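Local coordinates for tryptophanyl-tRNA synthetase (Mycoplasma pneumoniae, PDB 2YY5) that catalyses the ATP-dependent attachment of tryptophan to tRNA(Trp), acting as a homodimeric class I aminoacyl-tRNA synthetase, at the interface of chains A and B. Residues are numbered along the deposited sequence; one frame, centred on the assembly and turned at random. Chains: chain A/B, Tryptophanyl-tRNA synthetase.

Contact 1: the interface of chains A and B. Residues chain A 86-88, 90-91, 94, 333, 337; chain B 45, 84, 86-87, 90-91, 94, 333.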
ATOM      1  N   LEU A  86       9.671  -9.838   0.644  1.00 22.83           N
ATOM      2  CA  LEU A  86       8.978  -9.764   1.925  1.00 19.32           C
ATOM      3  C   LEU A  86       7.656  -9.020   1.804  1.00 18.56           C
ATOM      4  O   LEU A  86       7.621  -7.836   1.478  1.00 17.83           O
ATOM      5  CB  LEU A  86       9.815  -9.056   2.987  1.00 19.98           C
ATOM      6  CG  LEU A  86      11.208  -9.530   3.381  1.00 22.49           C
ATOM      7  CD1 LEU A  86      11.503  -8.947   4.744  1.00 16.10           C
ATOM      8  CD2 LEU A  86      11.287 -11.033   3.438  1.00 28.25           C
ATOM      9  N   LEU A  87       6.569  -9.731   2.066  1.00 16.09           N
ATOM     10  CA  LEU A  87       5.244  -9.144   2.021  1.00 13.88           C
ATOM     11  C   LEU A  87       5.107  -8.133   3.155  1.00 13.13           C
ATOM     12  O   LEU A  87       4.287  -7.212   3.083  1.00 17.15           O
ATOM     13  CB  LEU A  87       4.185 -10.249   2.140  1.00 17.94           C
ATOM     14  CG  LEU A  87       3.612 -10.819   0.836  1.00 12.21           C
ATOM     15  CD1 LEU A  87       4.647 -10.831  -0.253  1.00 12.14           C
ATOM     16  CD2 LEU A  87       3.074 -12.202   1.104  1.00 17.02           C
ATOM     17  N   GLU A  88       5.922  -8.300   4.195  1.00 11.88           N
ATOM     18  CA  GLU A  88       5.898  -7.392   5.336  1.00 12.63           C
ATOM     19  C   GLU A  88       6.090  -5.945   4.892  1.00 18.00           C
ATOM     20  O   GLU A  88       5.506  -5.035   5.480  1.00 18.52           O
ATOM     21  CB  GLU A  88       6.982  -7.754   6.355  1.00 11.98           C
ATOM     22  CG  GLU A  88       6.717  -9.020   7.166  1.00  6.44           C
ATOM     23  CD  GLU A  88       6.959 -10.294   6.376  1.00 15.74           C
ATOM     24  OE1 GLU A  88       6.585 -11.382   6.876  1.00 26.39           O
ATOM     25  OE2 GLU A  88       7.527 -10.215   5.262  1.00 13.67           O
ATOM     26  N   SER A  90       5.094  -4.388   2.039  1.00 15.95           N
ATOM     27  CA  SER A  90       3.854  -3.839   1.511  1.00 13.41           C
ATOM     28  C   SER A  90       2.860  -3.572   2.631  1.00 16.37           C
ATOM     29  O   SER A  90       2.084  -2.620   2.554  1.00 14.47           O
ATOM     30  CB  SER A  90       3.218  -4.789   0.484  1.00 15.91           C
ATOM     31  OG  SER A  90       2.830  -6.023   1.066  1.00 11.45           O
ATOM     32  N   MET A  91       2.881  -4.399   3.677  1.00 17.25           N
ATOM     33  CA  MET A  91       1.938  -4.196   4.774  1.00 16.01           C
ATOM     34  C   MET A  91       2.359  -3.072   5.695  1.00 16.56           C
ATOM     35  O   MET A  91       1.533  -2.233   6.058  1.00 13.76           O
ATOM     36  CB  MET A  91       1.731  -5.485   5.577  1.00 18.26           C
ATOM     37  CG  MET A  91       0.653  -5.383   6.679  1.00 13.99           C
ATOM     38  SD  MET A  91      -1.026  -4.878   6.152  1.00 19.64           S
ATOM     39  CE  MET A  91      -1.616  -6.416   5.288  1.00 17.26           C
ATOM     40  N   TYR A  94       1.705   0.042   4.080  1.00 12.13           N
ATOM     41  CA  TYR A  94       0.289   0.350   3.983  1.00 10.40           C
ATOM     42  C   TYR A  94      -0.120   1.068   5.265  1.00 15.09           C
ATOM     43  O   TYR A  94      -0.905   2.017   5.239  1.00 16.28           O
ATOM     44  CB  TYR A  94      -0.546  -0.932   3.819  1.00  8.92           C
ATOM     45  CG  TYR A  94      -2.025  -0.649   3.714  1.00  7.56           C
ATOM     46  CD1 TYR A  94      -2.862  -0.699   4.841  1.00  5.40           C
ATOM     47  CD2 TYR A  94      -2.578  -0.238   2.497  1.00 12.27           C
ATOM     48  CE1 TYR A  94      -4.221  -0.336   4.751  1.00  3.43           C
ATOM     49  CE2 TYR A  94      -3.915   0.125   2.399  1.00 11.26           C
ATOM     50  CZ  TYR A  94      -4.733   0.075   3.523  1.00  9.86           C
ATOM     51  OH  TYR A  94      -6.051   0.448   3.391  1.00 14.59           O
ATOM     52  N   LEU A 333       6.420  -6.188  12.759  1.00 17.46           N
ATOM     53  CA  LEU A 333       5.062  -6.113  12.236  1.00 18.30           C
ATOM     54  C   LEU A 333       4.030  -6.611  13.241  1.00 18.63           C
ATOM     55  O   LEU A 333       2.952  -6.037  13.369  1.00 17.63           O
ATOM     56  CB  LEU A 333       4.943  -6.905  10.920  1.00 13.42           C
ATOM     57  CG  LEU A 333       3.672  -6.644  10.093  1.00 19.08           C
ATOM     58  CD1 LEU A 333       3.406  -5.145   9.978  1.00 10.30           C
ATOM     59  CD2 LEU A 333       3.820  -7.255   8.711  1.00 10.41           C
ATOM     60  N   TYR A 337       0.804  -4.713  14.686  1.00 20.87           N
ATOM     61  CA  TYR A 337      -0.509  -5.308  14.547  1.00 19.66           C
ATOM     62  C   TYR A 337      -1.286  -5.194  15.849  1.00 21.75           C
ATOM     63  O   TYR A 337      -2.420  -4.709  15.856  1.00 20.69           O
ATOM     64  CB  TYR A 337      -0.378  -6.769  14.121  1.00 18.17           C
ATOM     65  CG  TYR A 337      -0.686  -7.008  12.658  1.00 19.12           C
ATOM     66  CD1 TYR A 337       0.093  -6.438  11.652  1.00 17.74           C
ATOM     67  CD2 TYR A 337      -1.779  -7.791  12.280  1.00 17.16           C
ATOM     68  CE1 TYR A 337      -0.212  -6.641  10.311  1.00 16.61           C
ATOM     69  CE2 TYR A 337      -2.089  -7.997  10.948  1.00 11.43           C
ATOM     70  CZ  TYR A 337      -1.302  -7.420   9.970  1.00 13.31           C
ATOM     71  OH  TYR A 337      -1.606  -7.628   8.653  1.00 16.16           O
TER
ATOM     72  N   LEU B  45      -8.709  -3.477   6.469  1.00 22.70           N
ATOM     73  CA  LEU B  45      -7.639  -2.652   5.913  1.00 19.73           C
ATOM     74  C   LEU B  45      -8.278  -1.406   5.299  1.00 19.47           C
ATOM     75  O   LEU B  45      -7.613  -0.395   5.081  1.00 25.65           O
ATOM     76  CB  LEU B  45      -6.842  -3.434   4.860  1.00 15.08           C
ATOM     77  CG  LEU B  45      -6.039  -4.622   5.413  1.00 15.87           C
ATOM     78  CD1 LEU B  45      -5.328  -5.323   4.283  1.00 19.02           C
ATOM     79  CD2 LEU B  45      -5.031  -4.149   6.454  1.00  9.77           C
ATOM     80  N   SER B  84      -6.729  -8.372   7.019  1.00 17.21           N
ATOM     81  CA  SER B  84      -5.408  -8.127   7.578  1.00 15.82           C
ATOM     82  C   SER B  84      -4.611  -9.394   7.908  1.00 19.67           C
ATOM     83  O   SER B  84      -3.399  -9.314   8.122  1.00 18.50           O
ATOM     84  CB  SER B  84      -5.523  -7.250   8.839  1.00 19.98           C
ATOM     85  OG  SER B  84      -6.155  -7.934   9.913  1.00 14.63           O
ATOM     86  N   LEU B  86      -3.946 -11.659   5.941  1.00 13.67           N
ATOM     87  CA  LEU B  86      -3.191 -11.993   4.743  1.00 14.99           C
ATOM     88  C   LEU B  86      -2.335 -10.853   4.178  1.00 13.09           C
ATOM     89  O   LEU B  86      -2.842  -9.933   3.543  1.00 11.55           O
ATOM     90  CB  LEU B  86      -4.136 -12.488   3.639  1.00 12.49           C
ATOM     91  CG  LEU B  86      -4.754 -13.875   3.796  1.00 20.51           C
ATOM     92  CD1 LEU B  86      -5.703 -13.880   4.986  1.00 14.06           C
ATOM     93  CD2 LEU B  86      -5.492 -14.255   2.513  1.00 19.46           C
ATOM     94  N   LEU B  87      -1.031 -10.920   4.394  1.00 12.23           N
ATOM     95  CA  LEU B  87      -0.143  -9.909   3.843  1.00 13.74           C
ATOM     96  C   LEU B  87      -0.304  -9.828   2.319  1.00 18.85           C
ATOM     97  O   LEU B  87       0.056  -8.815   1.705  1.00 18.49           O
ATOM     98  CB  LEU B  87       1.312 -10.244   4.191  1.00 15.19           C
ATOM     99  CG  LEU B  87       1.864  -9.741   5.531  1.00 13.00           C
ATOM    100  CD1 LEU B  87       0.744  -9.454   6.507  1.00 12.19           C
ATOM    101  CD2 LEU B  87       2.820 -10.767   6.078  1.00 11.82           C
ATOM    102  N   SER B  90      -2.138  -6.590   1.154  1.00 14.81           N
ATOM    103  CA  SER B  90      -1.380  -5.352   1.084  1.00 17.34           C
ATOM    104  C   SER B  90      -0.476  -5.368  -0.147  1.00 17.94           C
ATOM    105  O   SER B  90      -0.322  -4.354  -0.832  1.00 19.00           O
ATOM    106  CB  SER B  90      -0.528  -5.167   2.346  1.00 17.75           C
ATOM    107  OG  SER B  90       0.522  -6.118   2.414  1.00  7.23           O
ATOM    108  N   MET B  91       0.110  -6.525  -0.434  1.00 13.30           N
ATOM    109  CA  MET B  91       1.010  -6.629  -1.572  1.00 12.95           C
ATOM    110  C   MET B  91       0.296  -6.489  -2.898  1.00 10.44           C
ATOM    111  O   MET B  91       0.742  -5.746  -3.766  1.00 13.90           O
ATOM    112  CB  MET B  91       1.782  -7.946  -1.529  1.00 13.49           C
ATOM    113  CG  MET B  91       2.811  -8.095  -2.643  1.00 23.07           C
ATOM    114  SD  MET B  91       3.828  -6.619  -2.902  1.00 31.18           S
ATOM    115  CE  MET B  91       5.189  -6.926  -1.822  1.00 34.74           C
ATOM    116  N   TYR B  94      -0.856  -3.069  -3.464  1.00 17.51           N
ATOM    117  CA  TYR B  94       0.260  -2.210  -3.837  1.00 13.29           C
ATOM    118  C   TYR B  94       0.539  -2.278  -5.333  1.00 14.90           C
ATOM    119  O   TYR B  94       0.799  -1.250  -5.965  1.00 18.14           O
ATOM    120  CB  TYR B  94       1.523  -2.591  -3.053  1.00 16.87           C
ATOM    121  CG  TYR B  94       2.719  -1.709  -3.360  1.00 16.96           C
ATOM    122  CD1 TYR B  94       3.618  -2.032  -4.381  1.00 18.46           C
ATOM    123  CD2 TYR B  94       2.920  -0.526  -2.662  1.00  9.63           C
ATOM    124  CE1 TYR B  94       4.675  -1.192  -4.694  1.00 18.75           C
ATOM    125  CE2 TYR B  94       3.969   0.316  -2.963  1.00 18.49           C
ATOM    126  CZ  TYR B  94       4.842  -0.010  -3.975  1.00 21.02           C
ATOM    127  OH  TYR B  94       5.856   0.871  -4.261  1.00 20.84           O
ATOM    128  N   LEU B 333      -0.909 -14.286  -6.407  1.00 23.16           N
ATOM    129  CA  LEU B 333       0.167 -13.313  -6.225  1.00 19.63           C
ATOM    130  C   LEU B 333       1.462 -13.799  -6.870  1.00 21.02           C
ATOM    131  O   LEU B 333       2.198 -13.019  -7.471  1.00 15.97           O
ATOM    132  CB  LEU B 333       0.399 -13.035  -4.737  1.00 16.03           C
ATOM    133  CG  LEU B 333       1.530 -12.050  -4.413  1.00 19.54           C
ATOM    134  CD1 LEU B 333       1.322 -10.752  -5.182  1.00 16.13           C
ATOM    135  CD2 LEU B 333       1.572 -11.778  -2.914  1.00 11.47           C
TER

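Contact 2: the interface of chains A and B. Residues chain A 62, 85, 311, 315, 318-319; chain B 344-345, 347-348.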
ATOM      1  N   PHE A  62      19.224  -8.221 -10.196  1.00 23.90           N
ATOM      2  CA  PHE A  62      20.328  -9.173 -10.217  1.00 24.82           C
ATOM      3  C   PHE A  62      21.678  -8.462 -10.297  1.00 21.91           C
ATOM      4  O   PHE A  62      22.596  -8.789  -9.554  1.00 23.68           O
ATOM      5  CB  PHE A  62      20.148 -10.146 -11.397  1.00 25.34           C
ATOM      6  CG  PHE A  62      21.398 -10.899 -11.776  1.00 21.30           C
ATOM      7  CD1 PHE A  62      22.086 -10.585 -12.948  1.00 25.86           C
ATOM      8  CD2 PHE A  62      21.874 -11.940 -10.978  1.00 28.48           C
ATOM      9  CE1 PHE A  62      23.230 -11.298 -13.328  1.00 27.00           C
ATOM     10  CE2 PHE A  62      23.016 -12.663 -11.343  1.00 28.33           C
ATOM     11  CZ  PHE A  62      23.695 -12.341 -12.523  1.00 28.96           C
ATOM     12  N   ASP A  85      10.653  -9.663  -1.870  1.00 20.25           N
ATOM     13  CA  ASP A  85      10.616 -10.999  -1.277  1.00 15.17           C
ATOM     14  C   ASP A  85       9.907 -11.013   0.066  1.00 20.97           C
ATOM     15  O   ASP A  85       9.598 -12.078   0.586  1.00 23.34           O
ATOM     16  CB  ASP A  85      12.032 -11.538  -1.086  1.00 17.58           C
ATOM     17  CG  ASP A  85      12.531 -12.331  -2.285  1.00 24.25           C
ATOM     18  OD1 ASP A  85      13.750 -12.627  -2.318  1.00 17.67           O
ATOM     19  OD2 ASP A  85      11.718 -12.668  -3.178  1.00 18.04           O
ATOM     20  N   ARG A 311      25.354 -16.306 -10.936  1.00 35.84           N
ATOM     21  CA  ARG A 311      23.910 -16.142 -10.817  1.00 35.47           C
ATOM     22  C   ARG A 311      23.449 -16.895  -9.582  1.00 32.25           C
ATOM     23  O   ARG A 311      22.468 -16.531  -8.942  1.00 37.07           O
ATOM     24  CB  ARG A 311      23.210 -16.700 -12.060  1.00 39.32           C
ATOM     25  CG  ARG A 311      21.775 -16.212 -12.245  1.00 46.78           C
ATOM     26  CD  ARG A 311      21.600 -15.476 -13.582  1.00 52.00           C
ATOM     27  NE  ARG A 311      20.472 -14.544 -13.545  1.00 54.67           N
ATOM     28  CZ  ARG A 311      20.219 -13.615 -14.464  1.00 48.19           C
ATOM     29  NH1 ARG A 311      21.012 -13.479 -15.519  1.00 47.35           N
ATOM     30  NH2 ARG A 311      19.183 -12.800 -14.311  1.00 48.22           N
ATOM     31  N   PHE A 315      21.441 -15.474  -5.981  1.00 26.64           N
ATOM     32  CA  PHE A 315      20.211 -16.099  -5.519  1.00 28.26           C
ATOM     33  C   PHE A 315      20.319 -16.587  -4.089  1.00 25.75           C
ATOM     34  O   PHE A 315      19.438 -16.329  -3.274  1.00 23.51           O
ATOM     35  CB  PHE A 315      19.824 -17.272  -6.429  1.00 26.40           C
ATOM     36  CG  PHE A 315      18.644 -18.058  -5.923  1.00 24.89           C
ATOM     37  CD1 PHE A 315      18.830 -19.286  -5.288  1.00 16.44           C
ATOM     38  CD2 PHE A 315      17.346 -17.560  -6.061  1.00 23.11           C
ATOM     39  CE1 PHE A 315      17.744 -20.004  -4.802  1.00 12.83           C
ATOM     40  CE2 PHE A 315      16.247 -18.274  -5.574  1.00 18.89           C
ATOM     41  CZ  PHE A 315      16.450 -19.500  -4.943  1.00 17.94           C
ATOM     42  N   LEU A 318      20.409 -13.749  -1.641  1.00 22.97           N
ATOM     43  CA  LEU A 318      19.078 -13.201  -1.459  1.00 24.49           C
ATOM     44  C   LEU A 318      18.194 -14.127  -0.630  1.00 23.97           C
ATOM     45  O   LEU A 318      17.342 -13.668   0.144  1.00 23.95           O
ATOM     46  CB  LEU A 318      18.432 -12.937  -2.824  1.00 18.93           C
ATOM     47  CG  LEU A 318      19.049 -11.783  -3.604  1.00 13.95           C
ATOM     48  CD1 LEU A 318      18.332 -11.612  -4.916  1.00 16.38           C
ATOM     49  CD2 LEU A 318      18.947 -10.507  -2.774  1.00 23.51           C
ATOM     50  N   GLN A 319      18.392 -15.431  -0.784  1.00 20.07           N
ATOM     51  CA  GLN A 319      17.588 -16.379  -0.031  1.00 20.12           C
ATOM     52  C   GLN A 319      17.888 -16.272   1.454  1.00 19.19           C
ATOM     53  O   GLN A 319      16.973 -16.273   2.280  1.00 20.91           O
ATOM     54  CB  GLN A 319      17.828 -17.811  -0.520  1.00 19.45           C
ATOM     55  CG  GLN A 319      17.225 -18.116  -1.888  1.00 17.28           C
ATOM     56  CD  GLN A 319      15.866 -17.453  -2.086  1.00 30.17           C
ATOM     57  OE1 GLN A 319      15.778 -16.346  -2.623  1.00 28.05           O
ATOM     58  NE2 GLN A 319      14.801 -18.120  -1.633  1.00 20.72           N
TER
ATOM     59  N   SER B 344      12.837 -12.950  -5.781  1.00 14.48           N
ATOM     60  CA  SER B 344      14.152 -13.477  -6.119  1.00 21.04           C
ATOM     61  C   SER B 344      14.132 -14.865  -6.736  1.00 29.85           C
ATOM     62  O   SER B 344      15.133 -15.301  -7.297  1.00 32.35           O
ATOM     63  CB  SER B 344      15.044 -13.487  -4.877  1.00 16.43           C
ATOM     64  OG  SER B 344      14.508 -14.343  -3.889  1.00 13.44           O
ATOM     65  N   GLN B 345      13.022 -15.588  -6.644  1.00 35.75           N
ATOM     66  CA  GLN B 345      13.001 -16.913  -7.250  1.00 44.94           C
ATOM     67  C   GLN B 345      12.755 -16.782  -8.747  1.00 48.14           C
ATOM     68  O   GLN B 345      12.349 -17.737  -9.409  1.00 53.39           O
ATOM     69  CB  GLN B 345      11.957 -17.821  -6.576  1.00 46.17           C
ATOM     70  CG  GLN B 345      10.483 -17.427  -6.686  1.00 60.16           C
ATOM     71  CD  GLN B 345       9.587 -18.357  -5.858  1.00 70.20           C
ATOM     72  OE1 GLN B 345       9.592 -18.310  -4.623  1.00 75.08           O
ATOM     73  NE2 GLN B 345       8.833 -19.219  -6.537  1.00 73.59           N
ATOM     74  N   ILE B 347      15.333 -15.447 -10.480  1.00 68.59           N
ATOM     75  CA  ILE B 347      16.706 -15.602 -11.011  1.00 68.61           C
ATOM     76  C   ILE B 347      17.280 -16.967 -10.712  1.00 74.35           C
ATOM     77  O   ILE B 347      17.956 -17.154  -9.698  1.00 74.54           O
ATOM     78  CB  ILE B 347      17.758 -14.727 -10.295  1.00 62.49           C
ATOM     79  CG1 ILE B 347      16.996 -13.596  -9.581  1.00 55.03           C
ATOM     80  CG2 ILE B 347      18.692 -14.176 -11.336  1.00 63.53           C
ATOM     81  CD1 ILE B 347      17.274 -13.449  -8.169  1.00 49.51           C
ATOM     82  N   LYS B 348      17.067 -17.916 -11.590  1.00 81.39           N
ATOM     83  CA  LYS B 348      17.510 -19.296 -11.496  1.00 86.99           C
ATOM     84  C   LYS B 348      17.612 -19.931 -10.077  1.00 91.56           C
ATOM     85  O   LYS B 348      16.749 -20.804  -9.763  1.00 94.34           O
ATOM     86  CB  LYS B 348      18.845 -19.536 -12.226  1.00 87.66           C
ATOM     87  CG  LYS B 348      18.709 -20.660 -13.272  1.00 89.09           C
ATOM     88  CD  LYS B 348      20.045 -21.207 -13.769  1.00 88.41           C
ATOM     89  CE  LYS B 348      19.893 -21.804 -15.194  1.00 86.99           C
ATOM     90  NZ  LYS B 348      21.245 -22.275 -15.668  1.00 86.19           N
ATOM     91  OXT LYS B 348      18.535 -19.553  -9.291  1.00 95.20           O
TER

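Contact 1: the interface of chains A and B
A:Ser90 and B:Ser90 both hold OG in the crowded position between backbone N and carbonyl carbon (chi1 64° and 69°), which points the two hydroxyls at each other across the homodimer's two-fold axis. A:Met91 and B:Met91 have CG anti to the backbone N and bend at chi2 and chi3, so each thioether curls over the opposing serine.

The serine oxygens hydrogen-bond to each other, A:Ser90 OG to B:Ser90 OG at 2.7 Å. Each also meets O of Leu87 in its own helix, on an in-plane lone pair. The partner's backbone comes close as well, B:Met91 N lying 3.1 Å from A:Ser90 OG, but that N-H is turned toward B:Leu87 O in its own helix. Each hydroxyl is thus held by the opposing hydroxyl and by the Leu87 carbonyl of its own helix. With one hydrogen apiece, the two cannot both donate to Leu87 O and to each other, so the hydrogens are probably shared or alternate.

Hydrophobic packing encloses the pair. The Leu87 side chains cross obliquely, their CB atoms 3.5 Å apart from A:Leu87 to B:Leu87. A:Met91 CE lies 3.4 Å from B:Ser90 CB, while its thioether end also reaches tip to tip toward the methyls of B:Leu45. At the other end, A:Leu87 CD1 faces B:Leu333 CD2, also tip to tip.

Two tyrosines of chain A tie down backbone carbonyls of chain B. A:Tyr94, CG anti to its backbone N, gives its phenol to B:Leu45 O from above the carbonyl plane, 41° out of it. A:Tyr337 meets B:Ser84 O within the plane of its ring and on a carbonyl lone pair, with OH 2.5 Å from that O.

Contact 2: the interface of chains A and B
The hydroxyl of B:Ser344 is gripped by two oxygens of chain A: the carboxylate of A:Asp85 and the amide of A:Gln319. Its chi1 of 63° sets OG between the backbone N and the carbonyl carbon, turned into the angle between these two side chains. OG meets A:Asp85 OD1 at 2.4 Å on the syn lone pair of that oxygen, and A:Gln319 OE1 at 2.7 Å, in the amide plane. One hydroxyl hydrogen cannot fully serve both acceptors, so it may be shared or the glutamine amide may be turned over; hydrogens are not seen here.

A:Asp85 takes a second bond with its other oxygen. The backbone N of B:Ser344 lies 2.8 Å from A:Asp85 OD2, approaching 26° out of the carboxylate plane. The carboxylate therefore spans the amide and hydroxyl of one residue, fixing the tail of chain B at B:Ser344.

A:Phe315, its CG anti to the backbone N (chi1 174°), turns a ring edge to the same serine: CD2 is 3.4 Å from the carbonyl O of B:Ser344, in the ring plane. One ring face is covered by A:Gln319 CG of its own helix. The terminal carboxylate of B:Lys348 lies over the opposite face, toward the rim, but that residue is poorly ordered.

B:Ile347, also poorly ordered, is modelled with CD1 3.9 Å from A:Leu318 CD1 and with CG2 at the guanidinium edge of A:Arg311. That guanidinium lies flat on A:Phe62, CZ 3.8 Å above the ring plane and over its centre.

In the fold, the C-terminal tail of chain B crosses to its dimer partner and lies along the first turns of helix 311-340, beside helix 54-70 and the 3-10 helix 83-85 of chain A.

Contact 1 and contact 2 belong to one two-fold homodimer interface, their C-alpha centres about 21 Å apart. Contact 1 lies on the axis, where the two copies of the helix beginning at residue 87 meet; contact 2 lies off it, where a C-terminal tail reaches the partner, and has a twin with the chains exchanged. The two are joined through the 3-10 helix 83-85, which runs up to the axial helix, and through helix 311-340, whose early turns serve contact 2 and late turns contact 1. The tail, firmly held at B:Ser344 but poorly ordered toward its end, probably extends the dimer's grip beyond its centre.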